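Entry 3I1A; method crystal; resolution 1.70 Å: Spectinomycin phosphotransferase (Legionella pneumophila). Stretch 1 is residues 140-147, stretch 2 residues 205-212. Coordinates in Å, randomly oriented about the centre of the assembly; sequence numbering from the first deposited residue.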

# COMPACT_ATOMS: atom_id res chain seq x y z
N GLN A 140 -10.66 -0.46 15.76
CA GLN A 140 -10.59 0.48 14.64
C GLN A 140 -9.94 -0.12 13.39
O GLN A 140 -10.05 0.45 12.30
CB GLN A 140 -9.79 1.72 15.05
CG GLN A 140 -10.25 2.36 16.32
CD GLN A 140 -11.66 2.90 16.24
OE1 GLN A 140 -12.62 2.16 15.98
NE2 GLN A 140 -11.80 4.21 16.46
N LEU A 141 -9.27 -1.26 13.54
CA LEU A 141 -8.61 -1.91 12.41
C LEU A 141 -9.51 -2.88 11.66
O LEU A 141 -10.29 -3.61 12.27
CB LEU A 141 -7.36 -2.68 12.91
CG LEU A 141 -6.20 -1.77 13.30
CD1 LEU A 141 -5.19 -2.55 14.16
CD2 LEU A 141 -5.56 -1.22 12.01
N ARG A 142 -9.40 -2.87 10.34
CA ARG A 142 -10.16 -3.81 9.55
C ARG A 142 -9.52 -5.18 9.79
O ARG A 142 -8.30 -5.28 10.02
CB ARG A 142 -10.10 -3.42 8.07
CG ARG A 142 -8.72 -3.37 7.48
CD ARG A 142 -8.73 -2.49 6.26
NE ARG A 142 -7.43 -2.52 5.60
CZ ARG A 142 -7.09 -3.41 4.68
NH1 ARG A 142 -7.95 -4.34 4.31
NH2 ARG A 142 -5.89 -3.35 4.12
N LYS A 143 -10.35 -6.21 9.77
CA LYS A 143 -9.90 -7.57 9.99
C LYS A 143 -9.93 -8.39 8.71
O LYS A 143 -10.82 -8.20 7.87
CB LYS A 143 -10.80 -8.25 11.04
CG LYS A 143 -10.25 -8.35 12.47
CD LYS A 143 -10.10 -7.02 13.16
CE LYS A 143 -11.44 -6.39 13.49
NZ LYS A 143 -11.23 -5.14 14.26
N GLU A 144 -8.97 -9.29 8.54
CA GLU A 144 -8.99 -10.16 7.37
C GLU A 144 -10.21 -11.07 7.53
O GLU A 144 -10.37 -11.73 8.56
CB GLU A 144 -7.74 -11.05 7.33
CG GLU A 144 -7.69 -12.05 6.17
CD GLU A 144 -7.79 -11.34 4.83
OE1 GLU A 144 -6.80 -10.67 4.48
OE2 GLU A 144 -8.85 -11.44 4.16
N ILE A 145 -11.07 -11.08 6.52
CA ILE A 145 -12.25 -11.98 6.55
C ILE A 145 -12.35 -12.89 5.32
O ILE A 145 -13.37 -13.56 5.12
CB ILE A 145 -13.58 -11.20 6.72
CG1 ILE A 145 -13.80 -10.23 5.57
CG2 ILE A 145 -13.56 -10.45 8.05
CD1 ILE A 145 -15.17 -9.54 5.65
N TYR A 146 -11.28 -12.92 4.52
CA TYR A 146 -11.20 -13.75 3.32
C TYR A 146 -12.38 -13.52 2.39
O TYR A 146 -12.94 -14.46 1.82
CB TYR A 146 -11.09 -15.22 3.74
CG TYR A 146 -9.83 -15.47 4.54
CD1 TYR A 146 -8.60 -15.56 3.90
CD2 TYR A 146 -9.84 -15.53 5.93
CE1 TYR A 146 -7.42 -15.70 4.62
CE2 TYR A 146 -8.65 -15.68 6.67
CZ TYR A 146 -7.44 -15.76 5.99
OH TYR A 146 -6.25 -15.90 6.67
N SER A 147 -12.74 -12.25 2.23
CA SER A 147 -13.86 -11.87 1.39
C SER A 147 -13.75 -12.41 -0.03
O SER A 147 -12.68 -12.39 -0.64
CB SER A 147 -13.97 -10.35 1.34
OG SER A 147 -14.93 -9.96 0.37
N LYS A 205 -4.05 -15.39 15.98
CA LYS A 205 -2.78 -15.34 15.25
C LYS A 205 -2.70 -14.13 14.32
O LYS A 205 -1.77 -14.02 13.51
CB LYS A 205 -2.56 -16.63 14.45
CG LYS A 205 -2.33 -17.87 15.32
CD LYS A 205 -2.13 -19.14 14.46
CE LYS A 205 -3.30 -19.37 13.50
NZ LYS A 205 -3.85 -20.78 13.55
N TYR A 206 -3.68 -13.23 14.38
CA TYR A 206 -3.62 -12.04 13.55
C TYR A 206 -2.63 -11.06 14.18
O TYR A 206 -2.47 -11.02 15.41
CB TYR A 206 -5.00 -11.38 13.46
CG TYR A 206 -5.96 -12.01 12.46
CD1 TYR A 206 -5.76 -13.30 11.96
CD2 TYR A 206 -7.09 -11.32 12.03
CE1 TYR A 206 -6.66 -13.87 11.06
CE2 TYR A 206 -8.00 -11.88 11.13
CZ TYR A 206 -7.77 -13.15 10.65
OH TYR A 206 -8.66 -13.69 9.75
N VAL A 207 -1.96 -10.27 13.34
CA VAL A 207 -1.00 -9.30 13.84
C VAL A 207 -1.23 -8.01 13.06
O VAL A 207 -1.96 -8.00 12.06
CB VAL A 207 0.47 -9.76 13.60
CG1 VAL A 207 0.75 -11.05 14.37
CG2 VAL A 207 0.74 -9.92 12.11
N LEU A 208 -0.63 -6.92 13.51
CA LEU A 208 -0.75 -5.65 12.82
C LEU A 208 0.06 -5.78 11.53
O LEU A 208 1.27 -6.06 11.57
CB LEU A 208 -0.18 -4.53 13.69
CG LEU A 208 -0.02 -3.15 13.04
CD1 LEU A 208 -1.42 -2.61 12.62
CD2 LEU A 208 0.66 -2.21 14.06
N CYS A 209 -0.61 -5.58 10.39
CA CYS A 209 0.00 -5.70 9.06
C CYS A 209 -0.09 -4.42 8.27
O CYS A 209 -1.06 -3.69 8.39
CB CYS A 209 -0.70 -6.78 8.22
SG CYS A 209 -0.40 -8.44 8.79
N HIS A 210 0.93 -4.16 7.47
CA HIS A 210 0.90 -3.01 6.59
C HIS A 210 -0.18 -3.26 5.51
O HIS A 210 -1.00 -2.39 5.22
CB HIS A 210 2.28 -2.83 5.95
CG HIS A 210 2.34 -1.71 4.98
ND1 HIS A 210 1.86 -1.81 3.69
CD2 HIS A 210 2.89 -0.47 5.09
CE1 HIS A 210 2.12 -0.68 3.04
NE2 HIS A 210 2.74 0.14 3.87
N SER A 211 -0.16 -4.47 4.94
CA SER A 211 -1.11 -4.97 3.92
C SER A 211 -0.76 -4.76 2.44
O SER A 211 -1.35 -5.42 1.56
CB SER A 211 -2.55 -4.49 4.21
OG SER A 211 -2.87 -3.23 3.60
N ASP A 212 0.21 -3.91 2.15
CA ASP A 212 0.55 -3.64 0.76
C ASP A 212 2.01 -3.20 0.72
O ASP A 212 2.38 -2.20 0.08
CB ASP A 212 -0.37 -2.53 0.24
CG ASP A 212 -0.39 -2.43 -1.26
OD1 ASP A 212 -0.06 -3.43 -1.93
OD2 ASP A 212 -0.74 -1.34 -1.77

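The two stretches meet through a small contact made by side chains, in which a directed hydrogen bond from Tyr 206, a leucine pair and an approach of an arginine to a serine form three separate sites. The backbones stay well apart: in the closest CA pairs, Leu 141 CA lies 8.7 Å from Leu 208 CA and Glu 144 CA lies 8.4 Å from Tyr 206 CA, too far for main-chain hydrogen bonding at those positions. Only 270 Å² is buried, both sides summed.

Tyr 206 supplies the largest share, 90 Å². Its CA-to-CB bond points toward the first stretch, and with chi1 at -81° (m) the ring carries its hydroxyl to the backbone of Glu 144. Tyr 206 OH donates to Glu 144 O over 2.9 Å, and the acceptor lies near the plane of the Tyr 206 ring, at its edge, as suits a phenol hydroxyl. A long, rigid side chain is well matched to a gap of this width. Around the same ring, Lys 143 CG approaches Tyr 206 CD2 at 4.4 Å, also at the edge, while Tyr 146 CE2 lies 3.7 Å from Tyr 206 OH.

The first stretch is itself braced near this site. Glu 144 starts toward Tyr 206, with Glu 144 CB 3.7 Å from Tyr 206 OH, but the end of its side chain leads away. There Glu 144 OE2 accepts a hydrogen bond from Tyr 146 N at 2.9 Å, so the residue whose carbonyl receives the tyrosine also ties down the backbone that follows. Lys 143 likewise turns its end away: Lys 143 NZ donates to Leu 141 O at 2.7 Å, leaving aliphatic carbon beside the aromatic ring and the charged amine on a backbone carbonyl.

The apolar part is a single pair. Leu 141 CD1 and Leu 208 CD1 are 4.1 Å apart, a van der Waals distance, and both residues are buried. Leu 141 points toward the second stretch, whereas Leu 208 leaves its backbone sideways and, with chi1 at 170° (t), brings its end nearer. Branched hydrocarbon suits this position because neither side chain has a polar group to satisfy.

At the third site, Arg 142 leaves sideways, but its extended chi2 and chi3 (both t) carry the guanidinium to Ser 211. Arg 142 NH2 lies 3.1 Å from Ser 211 OG, which sits at the guanidinium edge, near its plane. Ser 211 points toward the arginine's stretch, and its short side chain places a polar atom beside the charged group.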